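Local structure of protein ACDH-11, isoform b (Caenorhabditis elegans, 4Y9J) at residues R88-I93 with G268-R273; W222-V227 with A286-D291; A229-T234 with L254-I259. The protein belongs to the acyl-CoA dehydrogenase family and binds flavin-adenine dinucleotide within an assembly of four protein chains. One frame throughout, in Å; residues are numbered along the deposited sequence.

Interaction 1 (R88-I93 with G268-R273); sequences RVDKLI and GIQMVR
Met271 and Asp90 meet where strand 88-93 passes over strand 269-273. The backbone N of Met271 donates to Asp90 OD1 at 2.8 Å, with an N-H...O angle of 159°. The strands cross at a steep angle, their axes come no nearer than 7.3 Å, and they do not pair as a sheet. The Asp90 side chain spans the gap instead. Its CG lies anti to the carbonyl carbon (chi1 -68°), and the carboxylate beyond it reaches the backbone of Gln270 and Met271. The CB of Met271 also packs near OD1. The rest of the Met271 side chain runs on in extended form and touches Leu79 on strand 78-80.

Arg88 holds the carboxylate side-on with two nitrogens. NH2 gives OD1 a bond of 3.0 Å, close to the guanidinium plane and on the syn side of the carboxylate. NE gives OD2 one of 3.1 Å, from above the carboxylate plane. Arg88 NH2 and Met271 N thus reach OD1 from opposite faces of the carboxylate. The Arg88 chain bends at chi2, which places CD. The guanidinium at its end lies over the Gln270 amide. The two planes are stacked, 15° apart, with Gln270 OE1 3.5 Å from Arg88 NH1. A water donates to Gln270 OE1 and takes a weak bond from Arg88 NH2. Gln270 also packs on His11 of the second subunit.

The contact joins the N-terminal region to the middle domain of the acyl-CoA dehydrogenase fold. The buried Asp90 has donors on both carboxylate oxygens, and the paired arginine charge would probably keep it ionised. With both oxygens held by Arg88, the carboxylate that accepts the Met271 N-H is probably restrained in its rotation.

Interaction 2 (W222-V227 with A286-D291); sequences WFSSAV and AELLLD. With FAD (flavin-adenine dinucleotide), chain E.
Ser224 and Ala286 form an antiparallel hydrogen-bonded pair. Ser224 N donates to Ala286 O at 2.8 Å, and this bond is bent, with an angle of 136° at the hydrogen. The return bond, from Ala286 N to Ser224 O, is 2.9 Å long and much straighter at 172°. The axes of the two short strands stand 113° apart, and within these segments this is the pair with sheet bonding.

Ser224 OG is different. It is buried with no polar partner in the model and lies 3.4 Å from Leu288 CD1. Val227 CG1 touches both Ala286 CB and Leu288 CD2.

On the other strand, Glu287 runs beside the Trp222 ring, with OE2 3.3 Å from Trp222 CZ3. The carboxylate is well supplied: OE2 makes salt bridges to Lys275 and Arg273, and OE1 bonds to Tyr220. Lys275 also makes cation-pi contacts with Trp222 and Phe223.

Strand 223-225 lines the flavin pocket. Ser225 N donates to FAD O4 at 2.7 Å, nearly straight. Ser225 OG donates to FAD N5, also at 2.7 Å, and bonds to Thr285 as well. Phe223 CD2 comes to 3.4 Å from FAD C9A.

Pairing with Ala286 uses the backbone N and O of Ser224, while the next residue turns its N and hydroxyl to the flavin. With Ser224 fixed by two sheet bonds, the sheet probably helps to position those donors.

Interaction 3 (A229-T234 with L254-I259); sequences ADVALT and LFLLKI
Ile259 packs against Ala229 and the first residues of strand 231-234. Its CB lies 3.8 Å from Ala229 O. Of its two branches, CG2 passes at 4.2 Å from the same oxygen. With CG1 anti to the carbonyl carbon (chi1 -65°), that branch lies 4.0 Å from Val231 C. The tip, CD1, makes the shortest of these contacts: it comes to 3.3 Å from Ala229 O and 3.9 Å from Ala229 CB, and also meets Val231 O and Ala232 CB. Ile259 N bonds to Asp230 O.

The segments belong to neighbouring antiparallel strands of the beta-sheet domain that lies in the middle of the acyl-CoA dehydrogenase fold. Ala232 pairs with Leu257, and Thr234 with Phe255, each through two backbone hydrogen bonds. Val231 with Lys258 and Leu233 with Leu256 are the non-hydrogen-bonded pairs.

On the face of Leu233 and Leu256, Leu233 CD2 touches Leu256 CD1 at 3.7 Å. Helix 304-338 covers Leu233 through Ile308 and Met311. On the face of Thr234 and Leu257, Thr234 CG2 packs on Leu257 CD2 at 3.9 Å. The hydroxyl of Thr234 is bonded to Trp189 O and to Lys221.

How the interactions relate
From the N terminus, strand 88-93 comes first and waits longest for its partner. The chain next lays down 222-227 and 229-234. Interaction 3 is the first to close, when 254-259 returns beside 229-234. Segment 268-273 then closes interaction 1, and 286-291 closes interaction 2. Interaction 3 is nested inside both other loops, whereas interactions 1 and 2 cross. Interactions 2 and 3 lie wholly in the middle domain; interaction 1 ties the N-terminal region to it. Strands 269-274 and 285-298 are sheet neighbours and join interactions 1 and 2, with Met271 CG 3.8 Å from Leu288 CD2. Strands 252-258 and 285-298, also neighbours, link interaction 3 to interaction 2.

Interaction 1 (R88-I93 with G268-R273)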
# COMPACT_ATOMS: atom_id res chain seq x y z
N ARG B 88 20.10 11.11 -7.87
CA ARG B 88 19.55 11.32 -6.57
C ARG B 88 18.75 12.65 -6.58
O ARG B 88 19.28 13.64 -7.00
CB ARG B 88 20.68 11.48 -5.60
CG ARG B 88 20.19 11.81 -4.24
CD ARG B 88 19.98 10.54 -3.48
NE ARG B 88 19.30 10.86 -2.25
CZ ARG B 88 19.41 10.16 -1.12
NH1 ARG B 88 20.24 9.10 -1.02
NH2 ARG B 88 18.75 10.54 -0.09
N VAL B 89 17.50 12.60 -6.20
CA VAL B 89 16.59 13.76 -6.30
C VAL B 89 15.89 14.12 -5.01
O VAL B 89 15.53 15.28 -4.85
CB VAL B 89 15.52 13.61 -7.42
CG1 VAL B 89 16.18 13.54 -8.81
CG2 VAL B 89 14.63 12.42 -7.19
N ASP B 90 15.75 13.19 -4.06
CA ASP B 90 15.11 13.50 -2.78
C ASP B 90 13.73 14.15 -3.03
O ASP B 90 13.39 15.21 -2.52
CB ASP B 90 16.04 14.42 -1.96
CG ASP B 90 17.37 13.70 -1.48
OD1 ASP B 90 17.27 13.06 -0.50
OD2 ASP B 90 18.51 13.81 -2.03
N LYS B 91 12.90 13.50 -3.81
CA LYS B 91 11.63 14.13 -4.15
C LYS B 91 10.62 13.86 -3.05
O LYS B 91 10.33 12.70 -2.74
CB LYS B 91 11.13 13.60 -5.50
CG LYS B 91 9.77 14.18 -5.88
CD LYS B 91 9.47 14.05 -7.36
CE LYS B 91 8.74 12.74 -7.53
NZ LYS B 91 8.31 12.56 -8.95
N LEU B 92 10.10 14.92 -2.46
CA LEU B 92 9.05 14.81 -1.44
C LEU B 92 7.72 14.96 -2.12
O LEU B 92 7.53 15.95 -2.84
CB LEU B 92 9.27 15.93 -0.46
CG LEU B 92 8.39 15.96 0.76
CD1 LEU B 92 8.67 14.76 1.65
CD2 LEU B 92 8.66 17.24 1.54
N ILE B 93 6.84 13.99 -1.96
CA ILE B 93 5.54 13.99 -2.57
C ILE B 93 4.51 14.25 -1.50
O ILE B 93 4.32 13.43 -0.59
CB ILE B 93 5.25 12.68 -3.24
CG1 ILE B 93 6.27 12.45 -4.41
CG2 ILE B 93 3.84 12.70 -3.82
CD1 ILE B 93 6.40 10.98 -4.77
N GLY B 268 22.79 21.15 0.01
CA GLY B 268 23.75 20.28 0.73
C GLY B 268 23.05 19.25 1.66
O GLY B 268 23.58 18.91 2.71
N ILE B 269 21.82 18.83 1.36
CA ILE B 269 21.02 18.06 2.25
C ILE B 269 20.50 16.84 1.50
O ILE B 269 20.18 16.94 0.33
CB ILE B 269 19.77 18.86 2.71
CG1 ILE B 269 20.18 20.02 3.62
CG2 ILE B 269 18.69 18.00 3.36
CD1 ILE B 269 19.13 21.13 3.61
N GLN B 270 20.46 15.71 2.18
CA GLN B 270 19.80 14.51 1.67
C GLN B 270 18.82 14.06 2.70
O GLN B 270 19.09 14.14 3.95
CB GLN B 270 20.81 13.36 1.42
CG GLN B 270 21.50 13.48 0.07
CD GLN B 270 22.38 12.26 -0.20
OE1 GLN B 270 22.43 11.37 0.60
NE2 GLN B 270 23.09 12.29 -1.24
N MET B 271 17.65 13.65 2.26
CA MET B 271 16.68 13.16 3.18
C MET B 271 16.86 11.65 3.28
O MET B 271 16.61 10.87 2.32
CB MET B 271 15.28 13.50 2.71
CG MET B 271 14.96 14.98 2.46
SD MET B 271 13.17 15.23 2.25
CE MET B 271 13.26 16.91 1.65
N VAL B 272 17.25 11.19 4.43
CA VAL B 272 17.55 9.78 4.61
C VAL B 272 16.29 8.95 4.57
O VAL B 272 16.30 7.89 3.93
CB VAL B 272 18.37 9.54 5.91
CG1 VAL B 272 18.66 8.05 6.11
CG2 VAL B 272 19.68 10.30 5.86
N ARG B 273 15.26 9.34 5.30
CA ARG B 273 13.95 8.72 5.33
C ARG B 273 12.91 9.62 5.93
O ARG B 273 13.27 10.61 6.57
CB ARG B 273 14.00 7.38 6.14
CG ARG B 273 14.30 7.68 7.58
CD ARG B 273 14.77 6.47 8.36
NE ARG B 273 13.68 5.66 8.62
CZ ARG B 273 13.08 5.54 9.81
NH1 ARG B 273 13.49 6.17 10.84
NH2 ARG B 273 12.07 4.70 9.92
O HOH W 1 20.61 9.39 2.12

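Interaction 2 (W222-V227 with A286-D291)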
# COMPACT_ATOMS: atom_id res chain seq x y z
N TRP B 222 18.06 14.45 13.28
CA TRP B 222 17.35 13.20 13.55
C TRP B 222 15.86 13.31 13.43
O TRP B 222 15.23 12.30 13.14
CB TRP B 222 17.77 12.70 14.95
CG TRP B 222 17.20 11.45 15.49
CD1 TRP B 222 16.74 11.30 16.78
CD2 TRP B 222 17.21 10.15 14.91
NE1 TRP B 222 16.34 10.01 17.00
CE2 TRP B 222 16.65 9.26 15.88
CE3 TRP B 222 17.68 9.61 13.70
CZ2 TRP B 222 16.49 7.90 15.63
CZ3 TRP B 222 17.50 8.26 13.44
CH2 TRP B 222 16.90 7.42 14.40
N PHE B 223 15.29 14.48 13.74
CA PHE B 223 13.89 14.79 13.49
C PHE B 223 13.86 16.17 12.86
O PHE B 223 14.24 17.14 13.53
CB PHE B 223 12.98 14.89 14.74
CG PHE B 223 12.63 13.56 15.38
CD1 PHE B 223 13.60 12.81 16.06
CD2 PHE B 223 11.37 13.00 15.23
CE1 PHE B 223 13.24 11.55 16.63
CE2 PHE B 223 11.05 11.76 15.78
CZ PHE B 223 11.99 11.05 16.46
N SER B 224 13.35 16.24 11.62
CA SER B 224 13.17 17.56 10.93
C SER B 224 11.80 17.60 10.30
O SER B 224 11.58 17.04 9.22
CB SER B 224 14.24 17.68 9.83
OG SER B 224 15.49 17.75 10.39
N SER B 225 10.86 18.19 11.01
CA SER B 225 9.51 18.33 10.56
C SER B 225 9.30 19.47 9.56
O SER B 225 10.01 20.45 9.56
CB SER B 225 8.59 18.52 11.77
OG SER B 225 8.50 17.33 12.52
N ALA B 226 8.33 19.26 8.65
CA ALA B 226 7.96 20.23 7.61
C ALA B 226 9.14 20.52 6.73
O ALA B 226 9.52 21.68 6.49
CB ALA B 226 7.41 21.52 8.22
N VAL B 227 9.75 19.45 6.20
CA VAL B 227 10.84 19.61 5.21
C VAL B 227 10.41 20.16 3.83
O VAL B 227 11.24 20.39 2.99
CB VAL B 227 11.67 18.29 5.03
CG1 VAL B 227 12.61 18.08 6.16
CG2 VAL B 227 10.81 17.10 4.85
N ALA B 286 11.43 14.22 8.47
CA ALA B 286 12.55 13.48 7.91
C ALA B 286 13.73 13.40 8.81
O ALA B 286 13.88 14.19 9.78
CB ALA B 286 12.97 14.17 6.59
N GLU B 287 14.62 12.49 8.49
CA GLU B 287 16.00 12.57 8.95
C GLU B 287 16.82 13.19 7.83
O GLU B 287 16.72 12.77 6.66
CB GLU B 287 16.56 11.19 9.26
CG GLU B 287 15.74 10.44 10.31
CD GLU B 287 16.10 8.99 10.51
OE1 GLU B 287 17.22 8.55 10.09
OE2 GLU B 287 15.22 8.31 11.12
N LEU B 288 17.67 14.12 8.19
CA LEU B 288 18.50 14.88 7.23
C LEU B 288 19.95 14.65 7.44
O LEU B 288 20.49 14.85 8.55
CB LEU B 288 18.20 16.40 7.28
CG LEU B 288 16.74 16.81 7.10
CD1 LEU B 288 16.70 18.33 7.26
CD2 LEU B 288 16.13 16.33 5.84
N LEU B 289 20.65 14.36 6.35
CA LEU B 289 22.07 14.31 6.35
C LEU B 289 22.57 15.55 5.67
O LEU B 289 22.37 15.74 4.44
CB LEU B 289 22.59 13.01 5.73
CG LEU B 289 24.09 12.86 5.52
CD1 LEU B 289 24.89 12.98 6.80
CD2 LEU B 289 24.53 11.54 4.87
N LEU B 290 23.25 16.38 6.45
CA LEU B 290 23.86 17.66 6.04
C LEU B 290 25.30 17.45 5.67
O LEU B 290 26.14 17.02 6.50
CB LEU B 290 23.77 18.71 7.12
CG LEU B 290 22.47 19.52 7.31
CD1 LEU B 290 21.19 18.79 7.16
CD2 LEU B 290 22.43 20.26 8.62
N ASP B 291 25.61 17.72 4.42
CA ASP B 291 26.96 17.64 3.95
C ASP B 291 27.26 18.83 3.08
O ASP B 291 27.11 18.76 1.85
CB ASP B 291 27.16 16.34 3.17
CG ASP B 291 28.56 16.19 2.65
OD1 ASP B 291 29.48 16.97 2.99
OD2 ASP B 291 28.75 15.26 1.84
PA FAD E . 15.15 12.02 25.31
O1A FAD E . 15.66 13.31 25.94
O2A FAD E . 16.20 10.96 24.91
O5B FAD E . 14.23 11.22 26.37
C5B FAD E . 13.10 11.87 26.93
C4B FAD E . 12.90 11.30 28.30
O4B FAD E . 14.11 11.60 29.02
C3B FAD E . 11.73 11.89 29.03
O3B FAD E . 11.30 11.03 30.16
C2B FAD E . 12.43 13.06 29.70
O2B FAD E . 11.69 13.56 30.82
C1B FAD E . 13.76 12.40 30.13
N9A FAD E . 14.79 13.40 30.46
C8A FAD E . 15.56 14.12 29.58
N7A FAD E . 16.35 14.99 30.26
C5A FAD E . 16.13 14.80 31.60
C6A FAD E . 16.64 15.38 32.85
N6A FAD E . 17.60 16.34 32.81
N1A FAD E . 16.12 14.90 34.01
C2A FAD E . 15.16 13.97 34.04
N3A FAD E . 14.65 13.39 32.95
C4A FAD E . 15.10 13.77 31.73
N1 FAD E . 12.97 18.07 16.88
C2 FAD E . 13.45 19.05 16.06
O2 FAD E . 14.49 19.65 16.44
N3 FAD E . 12.87 19.45 14.99
C4 FAD E . 11.77 18.95 14.48
O4 FAD E . 11.28 19.37 13.45
C4X FAD E . 11.16 17.85 15.30
N5 FAD E . 10.05 17.17 14.76
C5X FAD E . 9.59 16.14 15.61
C6 FAD E . 8.42 15.47 15.13
C7 FAD E . 7.86 14.43 15.94
C7M FAD E . 6.62 13.80 15.40
C8 FAD E . 8.54 14.05 17.16
C8M FAD E . 7.96 12.92 18.02
C9 FAD E . 9.68 14.69 17.64
C9A FAD E . 10.25 15.75 16.85
N10 FAD E . 11.39 16.36 17.29
C10 FAD E . 11.88 17.42 16.48
C1' FAD E . 12.10 15.92 18.44
C2' FAD E . 11.61 16.30 19.84
O2' FAD E . 11.91 17.64 20.18
C3' FAD E . 12.27 15.36 20.84
O3' FAD E . 11.73 14.09 20.55
C4' FAD E . 11.99 15.78 22.27
O4' FAD E . 12.55 17.07 22.56
C5' FAD E . 12.50 14.73 23.26
O5' FAD E . 13.96 14.54 23.08
P FAD E . 14.48 13.01 22.71
O1P FAD E . 13.61 12.50 21.62
O2P FAD E . 15.98 13.08 22.55
O3P FAD E . 14.14 12.20 24.09

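Interaction 3 (A229-T234 with L254-I259)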
# COMPACT_ATOMS: atom_id res chain seq x y z
N ALA B 229 9.29 23.11 4.00
CA ALA B 229 9.45 24.54 4.35
C ALA B 229 10.54 25.22 3.49
O ALA B 229 11.29 24.54 2.76
CB ALA B 229 9.85 24.66 5.77
N ASP B 230 10.61 26.54 3.55
CA ASP B 230 11.54 27.29 2.73
C ASP B 230 12.87 27.55 3.40
O ASP B 230 13.90 27.65 2.72
CB ASP B 230 10.87 28.58 2.29
CG ASP B 230 9.51 28.29 1.68
OD1 ASP B 230 9.54 27.93 0.50
OD2 ASP B 230 8.46 28.33 2.42
N VAL B 231 12.85 27.74 4.72
CA VAL B 231 14.04 28.01 5.52
C VAL B 231 13.98 27.20 6.80
O VAL B 231 12.94 26.64 7.17
CB VAL B 231 14.20 29.51 5.89
CG1 VAL B 231 14.42 30.36 4.67
CG2 VAL B 231 13.01 29.98 6.71
N ALA B 232 15.10 27.18 7.51
CA ALA B 232 15.18 26.55 8.79
C ALA B 232 16.22 27.22 9.65
O ALA B 232 17.20 27.73 9.17
CB ALA B 232 15.50 25.07 8.63
N LEU B 233 15.96 27.19 10.94
CA LEU B 233 16.92 27.56 11.95
C LEU B 233 17.52 26.29 12.49
O LEU B 233 16.77 25.34 12.76
CB LEU B 233 16.23 28.34 13.03
CG LEU B 233 15.75 29.77 12.58
CD1 LEU B 233 15.02 30.49 13.69
CD2 LEU B 233 16.96 30.60 12.34
N THR B 234 18.83 26.30 12.72
CA THR B 234 19.48 25.15 13.31
C THR B 234 20.70 25.54 14.12
O THR B 234 21.12 26.69 14.08
CB THR B 234 19.87 24.12 12.19
OG1 THR B 234 20.26 22.85 12.76
CG2 THR B 234 20.90 24.66 11.31
N LEU B 254 23.89 29.55 16.39
CA LEU B 254 22.64 29.49 15.64
C LEU B 254 22.86 29.87 14.18
O LEU B 254 23.65 30.75 13.90
CB LEU B 254 21.63 30.47 16.25
CG LEU B 254 20.23 30.49 15.64
CD1 LEU B 254 19.53 29.16 15.78
CD2 LEU B 254 19.42 31.60 16.27
N PHE B 255 22.12 29.21 13.29
CA PHE B 255 22.23 29.38 11.84
C PHE B 255 20.89 29.43 11.20
O PHE B 255 19.93 28.77 11.62
CB PHE B 255 23.04 28.24 11.17
CG PHE B 255 24.46 28.18 11.60
CD1 PHE B 255 24.80 27.55 12.78
CD2 PHE B 255 25.45 28.77 10.87
CE1 PHE B 255 26.11 27.51 13.22
CE2 PHE B 255 26.80 28.73 11.29
CZ PHE B 255 27.11 28.09 12.48
N LEU B 256 20.86 30.17 10.12
CA LEU B 256 19.68 30.31 9.28
C LEU B 256 20.07 29.84 7.90
O LEU B 256 21.11 30.30 7.40
CB LEU B 256 19.20 31.78 9.17
CG LEU B 256 17.99 32.05 8.27
CD1 LEU B 256 16.71 31.44 8.78
CD2 LEU B 256 17.82 33.57 8.04
N LEU B 257 19.25 28.96 7.31
CA LEU B 257 19.48 28.49 5.94
C LEU B 257 18.26 28.33 5.10
O LEU B 257 17.14 28.16 5.63
CB LEU B 257 20.28 27.20 5.90
CG LEU B 257 19.63 25.88 6.32
CD1 LEU B 257 20.32 24.70 5.67
CD2 LEU B 257 19.68 25.69 7.77
N LYS B 258 18.48 28.40 3.78
CA LYS B 258 17.47 28.06 2.80
C LYS B 258 17.55 26.55 2.54
O LYS B 258 18.65 26.04 2.36
CB LYS B 258 17.65 28.79 1.47
CG LYS B 258 17.02 30.16 1.45
CD LYS B 258 17.20 30.79 0.11
CE LYS B 258 16.19 30.29 -0.93
NZ LYS B 258 14.78 30.46 -0.53
N ILE B 259 16.41 25.88 2.52
CA ILE B 259 16.36 24.42 2.41
C ILE B 259 16.70 24.04 0.95
O ILE B 259 17.40 23.05 0.69
CB ILE B 259 15.02 23.89 2.89
CG1 ILE B 259 14.88 24.19 4.39
CG2 ILE B 259 14.86 22.38 2.65
CD1 ILE B 259 13.56 23.71 5.01